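Local atomic coordinates of transaminase (Bacillus megaterium, PDB entry 5G0A), a protein that catalyses amino-group transfer as an S-selective omega-transaminase that uses bound pyridoxal-5'-phosphate and belongs to the class-III aminotransferases. Residues R116-G121 with V125-N130; N130-Y135 with P291-M296; G299-S302 with P306-A309; P112-F117 with E315-M320. All coordinates share one frame; numbering follows the deposited sequence.

Contact 1: R116-G121 with V125-N130; sequences RFVSTG and VETALN. With PLP (pyridoxal-5'-phosphate), chain K.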
loop_
_atom_site.group_PDB
_atom_site.type_symbol
_atom_site.label_atom_id
_atom_site.label_comp_id
_atom_site.label_asym_id
_atom_site.label_seq_id
_atom_site.Cartn_x
_atom_site.Cartn_y
_atom_site.Cartn_z
ATOM N N ARG B 116 24.545 14.106 4.779
ATOM C CA ARG B 116 23.963 13.696 6.072
ATOM C C ARG B 116 24.593 12.376 6.432
ATOM O O ARG B 116 24.493 11.416 5.661
ATOM C CB ARG B 116 22.438 13.521 6.019
ATOM C CG ARG B 116 21.870 12.838 7.285
ATOM C CD ARG B 116 20.446 13.305 7.599
ATOM N NE ARG B 116 19.848 12.569 8.740
ATOM C CZ ARG B 116 20.031 12.884 10.018
ATOM N NH1 ARG B 116 20.837 13.893 10.356
ATOM N NH2 ARG B 116 19.432 12.158 10.951
ATOM N N PHE B 117 25.251 12.320 7.592
ATOM C CA PHE B 117 25.818 11.052 8.045
ATOM C C PHE B 117 24.795 10.265 8.849
ATOM O O PHE B 117 24.054 10.834 9.664
ATOM C CB PHE B 117 27.060 11.308 8.907
ATOM C CG PHE B 117 28.224 11.838 8.120
ATOM C CD1 PHE B 117 28.951 10.983 7.311
ATOM C CD2 PHE B 117 28.592 13.192 8.201
ATOM C CE1 PHE B 117 30.045 11.442 6.572
ATOM C CE2 PHE B 117 29.671 13.672 7.465
ATOM C CZ PHE B 117 30.399 12.791 6.655
ATOM N N VAL B 118 24.807 8.960 8.622
ATOM C CA VAL B 118 24.022 7.995 9.386
ATOM C C VAL B 118 24.922 6.827 9.771
ATOM O O VAL B 118 26.147 6.933 9.676
ATOM C CB VAL B 118 22.759 7.549 8.590
ATOM C CG1 VAL B 118 21.736 8.692 8.529
ATOM C CG2 VAL B 118 23.127 7.092 7.171
ATOM N N SER B 119 24.351 5.701 10.223
ATOM C CA SER B 119 25.238 4.639 10.753
ATOM C C SER B 119 25.459 3.454 9.841
ATOM O O SER B 119 26.378 2.674 10.082
ATOM C CB SER B 119 24.734 4.105 12.121
ATOM O OG SER B 119 24.781 5.133 13.090
ATOM N N THR B 120 24.610 3.293 8.819
ATOM C CA THR B 120 24.681 2.134 7.944
ATOM C C THR B 120 24.332 2.489 6.490
ATOM O O THR B 120 23.765 3.549 6.230
ATOM C CB THR B 120 23.739 0.986 8.398
ATOM O OG1 THR B 120 22.360 1.357 8.200
ATOM C CG2 THR B 120 23.930 0.615 9.907
ATOM N N GLY B 121 24.661 1.582 5.563
ATOM C CA GLY B 121 24.342 1.797 4.154
ATOM C C GLY B 121 22.834 1.800 3.939
ATOM O O GLY B 121 22.324 2.604 3.157
ATOM N N VAL B 125 20.514 4.764 2.315
ATOM C CA VAL B 125 19.503 4.585 1.237
ATOM C C VAL B 125 18.118 5.081 1.706
ATOM O O VAL B 125 17.424 5.771 0.973
ATOM C CB VAL B 125 19.466 3.121 0.763
ATOM C CG1 VAL B 125 18.285 2.850 -0.189
ATOM C CG2 VAL B 125 20.789 2.771 0.040
ATOM N N GLU B 126 17.733 4.760 2.944
ATOM C CA GLU B 126 16.459 5.300 3.496
ATOM C C GLU B 126 16.429 6.816 3.385
ATOM O O GLU B 126 15.411 7.425 2.977
ATOM C CB GLU B 126 16.239 4.889 4.971
ATOM C CG GLU B 126 16.169 3.378 5.224
ATOM C CD GLU B 126 14.783 2.781 4.955
ATOM O OE1 GLU B 126 13.812 3.533 4.752
ATOM O OE2 GLU B 126 14.682 1.549 4.966
ATOM N N THR B 127 17.542 7.437 3.744
ATOM C CA THR B 127 17.600 8.888 3.781
ATOM C C THR B 127 17.490 9.465 2.359
ATOM O O THR B 127 16.783 10.434 2.141
ATOM C CB THR B 127 18.900 9.358 4.479
ATOM O OG1 THR B 127 18.961 8.743 5.780
ATOM C CG2 THR B 127 18.861 10.872 4.677
ATOM N N ALA B 128 18.206 8.859 1.426
ATOM C CA ALA B 128 18.189 9.270 0.028
ATOM C C ALA B 128 16.783 9.169 -0.547
ATOM O O ALA B 128 16.360 10.057 -1.281
ATOM C CB ALA B 128 19.113 8.405 -0.791
ATOM N N LEU B 129 16.080 8.076 -0.253
ATOM C CA LEU B 129 14.708 7.931 -0.764
ATOM C C LEU B 129 13.819 9.042 -0.199
ATOM O O LEU B 129 13.058 9.657 -0.946
ATOM C CB LEU B 129 14.140 6.558 -0.385
ATOM C CG LEU B 129 14.866 5.383 -1.054
ATOM C CD1 LEU B 129 14.361 4.082 -0.426
ATOM C CD2 LEU B 129 14.753 5.356 -2.582
ATOM N N ASN B 130 13.923 9.291 1.108
ATOM C CA ASN B 130 13.159 10.354 1.744
ATOM C C ASN B 130 13.422 11.715 1.085
ATOM O O ASN B 130 12.482 12.488 0.804
ATOM C CB ASN B 130 13.481 10.424 3.247
ATOM C CG ASN B 130 12.980 9.205 4.011
ATOM O OD1 ASN B 130 12.212 8.400 3.471
ATOM N ND2 ASN B 130 13.406 9.057 5.273
HETATM N N1 PLP K . 23.517 -0.753 -1.012
HETATM C C2 PLP K . 24.441 -1.545 -1.605
HETATM C C2A PLP K . 24.725 -1.396 -3.084
HETATM C C3 PLP K . 25.231 -2.497 -0.789
HETATM O O3 PLP K . 26.187 -3.271 -1.321
HETATM C C4 PLP K . 24.951 -2.589 0.653
HETATM C C4A PLP K . 25.772 -3.529 1.536
HETATM C C5 PLP K . 23.879 -1.697 1.157
HETATM C C6 PLP K . 23.206 -0.848 0.291
HETATM C C5A PLP K . 23.430 -1.725 2.611
HETATM O O4P PLP K . 24.449 -1.391 3.528
HETATM P P PLP K . 24.295 -1.940 5.043
HETATM O O1P PLP K . 25.435 -1.211 5.701
HETATM O O2P PLP K . 22.923 -1.573 5.581
HETATM O O3P PLP K . 24.497 -3.429 4.957
HETATM O O HOH W 1 18.152 10.374 7.903
#

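Contact 2: N130-Y135 with P291-M296; sequences NIARLY and PDIITM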
loop_
_atom_site.group_PDB
_atom_site.type_symbol
_atom_site.label_atom_id
_atom_site.label_comp_id
_atom_site.label_asym_id
_atom_site.label_seq_id
_atom_site.Cartn_x
_atom_site.Cartn_y
_atom_site.Cartn_z
ATOM N N ASN B 130 13.923 9.291 1.108
ATOM C CA ASN B 130 13.159 10.354 1.744
ATOM C C ASN B 130 13.422 11.715 1.085
ATOM O O ASN B 130 12.482 12.488 0.804
ATOM C CB ASN B 130 13.481 10.424 3.247
ATOM C CG ASN B 130 12.980 9.205 4.011
ATOM O OD1 ASN B 130 12.212 8.400 3.471
ATOM N ND2 ASN B 130 13.406 9.057 5.273
ATOM N N ILE B 131 14.706 12.019 0.856
ATOM C CA ILE B 131 15.072 13.317 0.303
ATOM C C ILE B 131 14.597 13.451 -1.144
ATOM O O ILE B 131 14.050 14.508 -1.507
ATOM C CB ILE B 131 16.603 13.565 0.383
ATOM C CG1 ILE B 131 17.033 13.749 1.837
ATOM C CG2 ILE B 131 17.005 14.799 -0.437
ATOM C CD1 ILE B 131 18.536 13.543 2.048
ATOM N N ALA B 132 14.801 12.406 -1.956
ATOM C CA ALA B 132 14.384 12.453 -3.369
ATOM C C ALA B 132 12.875 12.717 -3.445
ATOM O O ALA B 132 12.414 13.540 -4.226
ATOM C CB ALA B 132 14.734 11.159 -4.117
ATOM N N ARG B 133 12.115 12.012 -2.613
ATOM C CA ARG B 133 10.647 12.183 -2.599
ATOM C C ARG B 133 10.220 13.545 -2.112
ATOM O O ARG B 133 9.311 14.153 -2.699
ATOM C CB ARG B 133 9.975 11.046 -1.794
ATOM C CG ARG B 133 10.150 9.713 -2.509
ATOM C CD ARG B 133 9.789 8.532 -1.592
ATOM N NE ARG B 133 9.422 7.366 -2.393
ATOM C CZ ARG B 133 9.708 6.110 -2.091
ATOM N NH1 ARG B 133 10.397 5.812 -0.983
ATOM N NH2 ARG B 133 9.289 5.141 -2.910
ATOM N N LEU B 134 10.876 14.053 -1.064
ATOM C CA LEU B 134 10.546 15.385 -0.565
ATOM C C LEU B 134 10.918 16.473 -1.588
ATOM O O LEU B 134 10.122 17.397 -1.813
ATOM C CB LEU B 134 11.224 15.699 0.764
ATOM C CG LEU B 134 10.635 14.998 2.007
ATOM C CD1 LEU B 134 11.651 15.011 3.145
ATOM C CD2 LEU B 134 9.269 15.537 2.465
ATOM N N TYR B 135 12.104 16.361 -2.177
ATOM C CA TYR B 135 12.543 17.419 -3.125
ATOM C C TYR B 135 11.600 17.499 -4.326
ATOM O O TYR B 135 11.194 18.597 -4.775
ATOM C CB TYR B 135 13.985 17.130 -3.586
ATOM C CG TYR B 135 14.457 18.109 -4.636
ATOM C CD1 TYR B 135 14.880 19.384 -4.277
ATOM C CD2 TYR B 135 14.419 17.756 -5.983
ATOM C CE1 TYR B 135 15.282 20.288 -5.255
ATOM C CE2 TYR B 135 14.828 18.649 -6.967
ATOM C CZ TYR B 135 15.245 19.897 -6.589
ATOM O OH TYR B 135 15.630 20.760 -7.598
ATOM N N PRO B 291 25.672 12.217 -10.669
ATOM C CA PRO B 291 24.323 11.940 -10.177
ATOM C C PRO B 291 23.732 13.124 -9.411
ATOM O O PRO B 291 24.396 14.160 -9.235
ATOM C CB PRO B 291 24.557 10.756 -9.214
ATOM C CG PRO B 291 25.922 11.073 -8.627
ATOM C CD PRO B 291 26.718 11.670 -9.768
ATOM N N ASP B 292 22.481 12.968 -8.947
ATOM C CA ASP B 292 21.843 13.972 -8.102
ATOM C C ASP B 292 22.060 13.671 -6.619
ATOM O O ASP B 292 22.090 14.573 -5.783
ATOM C CB ASP B 292 20.333 14.002 -8.392
ATOM C CG ASP B 292 20.035 14.450 -9.818
ATOM O OD1 ASP B 292 20.188 15.662 -10.091
ATOM O OD2 ASP B 292 19.674 13.605 -10.648
ATOM N N ILE B 293 22.168 12.383 -6.321
ATOM C CA ILE B 293 22.340 11.902 -4.937
ATOM C C ILE B 293 23.183 10.641 -4.998
ATOM O O ILE B 293 23.002 9.813 -5.912
ATOM C CB ILE B 293 20.967 11.504 -4.285
ATOM C CG1 ILE B 293 20.020 12.698 -4.197
ATOM C CG2 ILE B 293 21.173 10.885 -2.905
ATOM C CD1 ILE B 293 18.583 12.335 -3.806
ATOM N N ILE B 294 24.123 10.490 -4.054
ATOM C CA ILE B 294 24.730 9.167 -3.809
ATOM C C ILE B 294 24.563 8.713 -2.362
ATOM O O ILE B 294 24.427 9.534 -1.452
ATOM C CB ILE B 294 26.231 9.035 -4.209
ATOM C CG1 ILE B 294 27.149 9.863 -3.278
ATOM C CG2 ILE B 294 26.394 9.297 -5.731
ATOM C CD1 ILE B 294 28.640 9.646 -3.588
ATOM N N THR B 295 24.579 7.397 -2.195
ATOM C CA THR B 295 24.543 6.767 -0.876
ATOM C C THR B 295 25.861 6.055 -0.631
ATOM O O THR B 295 26.452 5.493 -1.561
ATOM C CB THR B 295 23.362 5.784 -0.756
ATOM O OG1 THR B 295 23.377 4.880 -1.860
ATOM C CG2 THR B 295 22.040 6.542 -0.751
ATOM N N MET B 296 26.298 6.071 0.627
ATOM C CA MET B 296 27.631 5.560 1.019
ATOM C C MET B 296 27.541 4.759 2.304
ATOM O O MET B 296 26.661 4.978 3.129
ATOM C CB MET B 296 28.614 6.722 1.230
ATOM C CG MET B 296 28.918 7.518 -0.041
ATOM S SD MET B 296 29.677 9.106 0.317
ATOM C CE MET B 296 28.225 10.073 0.730
#

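Contact 3: G299-S302 with P306-A309; sequences GLSS and PAGA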
loop_
_atom_site.group_PDB
_atom_site.type_symbol
_atom_site.label_atom_id
_atom_site.label_comp_id
_atom_site.label_asym_id
_atom_site.label_seq_id
_atom_site.Cartn_x
_atom_site.Cartn_y
_atom_site.Cartn_z
ATOM N N GLY B 299 33.096 1.101 2.518
ATOM C CA GLY B 299 34.397 1.799 2.380
ATOM C C GLY B 299 34.482 3.221 2.915
ATOM O O GLY B 299 35.584 3.761 3.062
ATOM N N LEU B 300 33.324 3.831 3.209
ATOM C CA LEU B 300 33.268 5.125 3.887
ATOM C C LEU B 300 34.114 5.186 5.172
ATOM O O LEU B 300 34.809 6.187 5.430
ATOM C CB LEU B 300 31.803 5.493 4.206
ATOM C CG LEU B 300 31.579 6.783 5.009
ATOM C CD1 LEU B 300 32.054 8.034 4.264
ATOM C CD2 LEU B 300 30.118 6.934 5.481
ATOM N N SER B 301 34.046 4.115 5.950
ATOM C CA SER B 301 34.930 3.947 7.098
ATOM C C SER B 301 35.806 2.692 7.020
ATOM O O SER B 301 36.520 2.400 7.992
ATOM C CB SER B 301 34.103 3.910 8.404
ATOM O OG SER B 301 33.324 2.726 8.438
ATOM N N SER B 302 35.738 1.954 5.903
ATOM C CA SER B 302 36.344 0.624 5.725
ATOM C C SER B 302 35.976 -0.288 6.866
ATOM O O SER B 302 36.802 -1.078 7.332
ATOM C CB SER B 302 37.878 0.701 5.527
ATOM O OG SER B 302 38.154 1.421 4.339
ATOM N N PRO B 306 30.755 1.640 12.513
ATOM C CA PRO B 306 29.544 1.825 11.664
ATOM C C PRO B 306 29.332 3.283 11.236
ATOM O O PRO B 306 29.272 4.182 12.092
ATOM C CB PRO B 306 28.395 1.341 12.553
ATOM C CG PRO B 306 29.043 0.449 13.586
ATOM C CD PRO B 306 30.416 1.051 13.832
ATOM N N ALA B 307 29.311 3.512 9.914
ATOM C CA ALA B 307 28.978 4.797 9.347
ATOM C C ALA B 307 28.350 4.606 7.965
ATOM O O ALA B 307 28.709 3.678 7.226
ATOM C CB ALA B 307 30.230 5.653 9.194
ATOM N N GLY B 308 27.415 5.509 7.642
ATOM C CA GLY B 308 26.856 5.598 6.300
ATOM C C GLY B 308 26.662 7.074 6.012
ATOM O O GLY B 308 26.824 7.922 6.904
ATOM N N ALA B 309 26.345 7.414 4.764
ATOM C CA ALA B 309 26.115 8.816 4.461
ATOM C C ALA B 309 25.329 8.953 3.186
ATOM O O ALA B 309 25.430 8.105 2.292
ATOM C CB ALA B 309 27.439 9.560 4.280
HETATM O O HOH W 2 31.190 2.811 6.667
#

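Contact 4: P112-F117 with E315-M320; sequences PGKVRF and EIAAFM. Unlike the reference sequence in segment 315-320: Ala318 (reference Glu).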
loop_
_atom_site.group_PDB
_atom_site.type_symbol
_atom_site.label_atom_id
_atom_site.label_comp_id
_atom_site.label_asym_id
_atom_site.label_seq_id
_atom_site.Cartn_x
_atom_site.Cartn_y
_atom_site.Cartn_z
ATOM N N PRO B 112 28.286 18.216 -6.043
ATOM C CA PRO B 112 28.059 17.969 -4.600
ATOM C C PRO B 112 27.650 19.173 -3.775
ATOM O O PRO B 112 28.260 20.255 -3.895
ATOM C CB PRO B 112 29.415 17.419 -4.116
ATOM C CG PRO B 112 30.066 16.883 -5.343
ATOM C CD PRO B 112 29.635 17.788 -6.457
ATOM N N GLY B 113 26.631 18.972 -2.923
ATOM C CA GLY B 113 26.115 20.034 -2.073
ATOM C C GLY B 113 26.340 19.814 -0.589
ATOM O O GLY B 113 27.145 20.516 0.047
ATOM N N LYS B 114 25.586 18.866 -0.014
ATOM C CA LYS B 114 25.649 18.615 1.418
ATOM C C LYS B 114 25.552 17.110 1.744
ATOM O O LYS B 114 24.998 16.345 0.986
ATOM C CB LYS B 114 24.511 19.346 2.137
ATOM C CG LYS B 114 24.729 20.839 2.346
ATOM C CD LYS B 114 23.663 21.400 3.265
ATOM C CE LYS B 114 24.072 22.735 3.887
ATOM N NZ LYS B 114 23.104 23.052 4.976
ATOM N N VAL B 115 26.115 16.728 2.886
ATOM C CA VAL B 115 26.105 15.353 3.385
ATOM C C VAL B 115 25.217 15.248 4.644
ATOM O O VAL B 115 25.161 16.184 5.498
ATOM C CB VAL B 115 27.551 14.885 3.760
ATOM C CG1 VAL B 115 27.553 13.486 4.367
ATOM C CG2 VAL B 115 28.500 14.928 2.568
ATOM N N ARG B 116 24.545 14.106 4.779
ATOM C CA ARG B 116 23.963 13.696 6.072
ATOM C C ARG B 116 24.593 12.376 6.432
ATOM O O ARG B 116 24.493 11.416 5.661
ATOM C CB ARG B 116 22.438 13.521 6.019
ATOM C CG ARG B 116 21.870 12.838 7.285
ATOM C CD ARG B 116 20.446 13.305 7.599
ATOM N NE ARG B 116 19.848 12.569 8.740
ATOM C CZ ARG B 116 20.031 12.884 10.018
ATOM N NH1 ARG B 116 20.837 13.893 10.356
ATOM N NH2 ARG B 116 19.432 12.158 10.951
ATOM N N PHE B 117 25.251 12.320 7.592
ATOM C CA PHE B 117 25.818 11.052 8.045
ATOM C C PHE B 117 24.795 10.265 8.849
ATOM O O PHE B 117 24.054 10.834 9.664
ATOM C CB PHE B 117 27.060 11.308 8.907
ATOM C CG PHE B 117 28.224 11.838 8.120
ATOM C CD1 PHE B 117 28.951 10.983 7.311
ATOM C CD2 PHE B 117 28.592 13.192 8.201
ATOM C CE1 PHE B 117 30.045 11.442 6.572
ATOM C CE2 PHE B 117 29.671 13.672 7.465
ATOM C CZ PHE B 117 30.399 12.791 6.655
ATOM N N GLU B 315 21.550 21.782 -5.652
ATOM C CA GLU B 315 20.155 22.211 -5.801
ATOM C C GLU B 315 19.250 21.527 -4.761
ATOM O O GLU B 315 18.378 22.165 -4.203
ATOM C CB GLU B 315 19.628 22.075 -7.242
ATOM C CG GLU B 315 19.293 20.684 -7.702
ATOM C CD GLU B 315 18.539 20.630 -9.033
ATOM O OE1 GLU B 315 18.186 21.689 -9.637
ATOM O OE2 GLU B 315 18.309 19.498 -9.478
ATOM N N ILE B 316 19.495 20.248 -4.505
ATOM C CA ILE B 316 18.730 19.533 -3.462
ATOM C C ILE B 316 19.005 20.110 -2.073
ATOM O O ILE B 316 18.077 20.390 -1.300
ATOM C CB ILE B 316 18.945 17.999 -3.548
ATOM C CG1 ILE B 316 18.364 17.467 -4.872
ATOM C CG2 ILE B 316 18.313 17.310 -2.332
ATOM C CD1 ILE B 316 18.739 16.009 -5.158
ATOM N N ALA B 317 20.285 20.325 -1.763
ATOM C CA ALA B 317 20.671 20.968 -0.504
ATOM C C ALA B 317 20.028 22.337 -0.300
ATOM O O ALA B 317 19.575 22.658 0.786
ATOM C CB ALA B 317 22.186 21.070 -0.398
ATOM N N ALA B 318 19.974 23.146 -1.359
ATOM C CA ALA B 318 19.400 24.487 -1.235
ATOM C C ALA B 318 17.904 24.412 -0.886
ATOM O O ALA B 318 17.408 25.197 -0.090
ATOM C CB ALA B 318 19.624 25.281 -2.527
ATOM N N PHE B 319 17.219 23.417 -1.450
ATOM C CA PHE B 319 15.813 23.187 -1.167
ATOM C C PHE B 319 15.634 22.742 0.282
ATOM O O PHE B 319 14.861 23.339 1.036
ATOM C CB PHE B 319 15.245 22.136 -2.119
ATOM C CG PHE B 319 13.881 21.631 -1.711
ATOM C CD1 PHE B 319 12.725 22.336 -2.049
ATOM C CD2 PHE B 319 13.756 20.441 -0.983
ATOM C CE1 PHE B 319 11.470 21.853 -1.692
ATOM C CE2 PHE B 319 12.496 19.964 -0.613
ATOM C CZ PHE B 319 11.355 20.670 -0.970
ATOM N N MET B 320 16.378 21.713 0.683
ATOM C CA MET B 320 16.265 21.214 2.069
ATOM C C MET B 320 16.565 22.307 3.089
ATOM O O MET B 320 15.887 22.428 4.119
ATOM C CB MET B 320 17.161 19.983 2.280
ATOM C CG MET B 320 16.718 18.784 1.436
ATOM S SD MET B 320 15.107 18.066 1.860
ATOM C CE MET B 320 15.353 17.406 3.519
#

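Contact 1: R116-G121 with V125-N130
The PLP phosphate site of this class-III aminotransferase forms at a strand-to-helix turn, where strand 112-118 runs through Thr120 and Gly121 into helix 121-136. Gly121 N donates to O1P of PLP at 2.9 Å, with an N-H...O angle of 151°, and Gly121 CA lies 3.3 Å from the ester oxygen O4P. Placed at the start of the helix, the phosphate is probably also stabilised by the helix dipole. Thr120 occupies the N-cap position: its OG1 binds Glu123 N one turn ahead and also Glu123 OE2 of the second subunit. Ser122 OG and Thr330 OG1 of the second subunit bind PLP as well. The first helical turn is closed by Val125 N, which donates to Gly121 O at 2.9 Å, 20° out of the carbonyl plane.

Further from the cofactor, the strand packs on Thr127. With OG1 beside its backbone N (chi1 -55°), Thr127 directs that hydroxyl back along the helix to Glu123 O, while its CG2 meets Arg116 CD at 4.1 Å, the two side chains crossing at about a right angle. The side chains of Val118 and Thr127 run past each other in opposite directions, bringing Val118 CG1 to 3.9 Å from Thr127 OG1, an apolar neighbour to a polar atom that is satisfied elsewhere. The charged end of Arg116 is turned to Asp87, whose OD2 forms a salt bridge with NH1. Water 1 bridges the two elements, lying in the guanidinium plane 2.9 Å from Arg116 NE and donating to Thr127 OG1 at 2.8 Å.

Contact 2: N130-Y135 with P291-M296
Ile131 O accepts the amide hydrogen of Tyr135 at 2.8 Å (Tyr135 N to Ile131 O), a regular helical bond that holds the turn from which Ile131 and Ala132 meet the strand. What crosses to strand 293-296 is wholly apolar and comes from one side chain, Ile293. Its CD1 reaches Ala132 CB at 4.0 Å, the nearest approach between the two segments, and stands 4.5 Å from Ile131 CG2, so that the tip of the isoleucine faces two successive helix residues. The torsions account for this reach: chi1 of -62° lays CG1 beside the backbone N, and chi2 of 170° extends CD1 away from the strand. The other branch, CG2, is thereby left anti to the backbone N, where it packs on Ala128 one turn earlier in the helix.

This is helix-on-sheet packing in the large domain of a fold-type I PLP enzyme, with helix 121-136 lying across one face of the seven-stranded sheet. The CA atoms of Ala132 and Ile293 are 8.1 Å apart, a separation spanned by the Ala132 methyl and the Ile293 side chain. Ile316 of helix 314-321 touches both Ile131 and Ile293, while Val312 and Val310 of the neighbouring strand add to the same apolar layer. Ile131 also packs against Met22 of the second subunit.

Contact 3: G299-S302 with P306-A309
The peptide plane joining Gly308 to Ala309 is covered on one face by Leu300, whose CD2 methyl stands almost directly over the carbonyl carbon, 3.5 Å from Gly308 C. The same methyl is 3.6 Å from Gly308 CA and 3.9 Å from Ala309 N, distances that mark it as lying over the face and not against a single atom. Within the peptide units of this strand, Gly308 N is paired with Val118 of strand 112-118, and Ala309 with Met296 of strand 293-296, so the backbone carrying the methyl is tied to a strand on either side.

Leu300 gets there with CG anti to its backbone N (chi1 176°); chi2 of 63° turns CD1 aside and leaves CD2 nearly anti to CA, the branch that extends to the strand. Strand alternation puts the methyls of Ala307 and Ala309 on the Leu300 side, each CB 3.9 Å from Leu300 CD2, with the Gly308 backbone between them under that methyl. Val341 of helix 335-350 touches Leu300 and Ala307 as well.

At the loop end, Ser301 CB approaches Ala307 CB, and a water completes the link: water 2 donates to Ser301 OG at 2.8 Å and to Ala307 O at 2.7 Å. The hydroxyl is also bonded to Leu305 O, which fixes its rotation, and Tyr331 of the second subunit packs on Ser301. The arrangement is that of an eleven-residue loop joining the antiparallel neighbours 293-296 and 308-313, packed back on the start of the second strand just after Lys298 of the PLP pocket.

Contact 4: P112-F117 with E315-M320
A first torsion of -78° sets Lys114 CG beside its backbone N, and the chain runs extended beyond it, so the aliphatic stem of the lysine passes alongside the methyl of Ala317. The strand is locally irregular at this place: Gly113 and Lys114 both face Val312 of the adjoining antiparallel strand, the definition of a classic beta bulge. Gly113, with phi/psi of -114/-72°, carries the distortion, and the chain there draws close to helix 314-321, the CA atoms of Gly113 and Ala317 being 5.7 Å apart.

Ala317 CB touches three consecutive carbons of the lysine: CG at 3.7 Å, CB at 3.8 Å and CD at 4.0 Å. Such a row of near-equal distances shows a methyl lying along the stem and not at its end. The ammonium group is held beyond the contact. Lys114 NZ forms a salt bridge with Asp321 OD1 and hydrogen bonds with Gln28 OE1 and Leu21 O of the second subunit, so this strand, outermost within its own chain, lies at the subunit interface, where Val115 also makes backbone hydrogen bonds. The backbone contribution is small, Gly113 C coming to 4.3 Å from the same Ala317 CB.

How the contacts relate
From the N terminus, strand 112-118 opens both contact 4 and contact 1, which share Arg116 and Phe117. Contact 1 closes at once, across the turn into helix 121-136; contact 2 starts from the same helix at Asn130 and closes some 155 residues later on strand 293-296. Contact 3 follows as a short local closure onto the start of strand 308-313. Contact 4 closes last, on helix 314-321, so the long loop it makes encloses contacts 2 and 3. Strand 308-313 lies between 112-118 and 293-296 in the sheet. Ala128 CB and Thr295 CG2, 3.5 Å apart, join contacts 1 and 2; Tyr135 CD1 and Phe319 CB, also at 3.5 Å, join contacts 2 and 4.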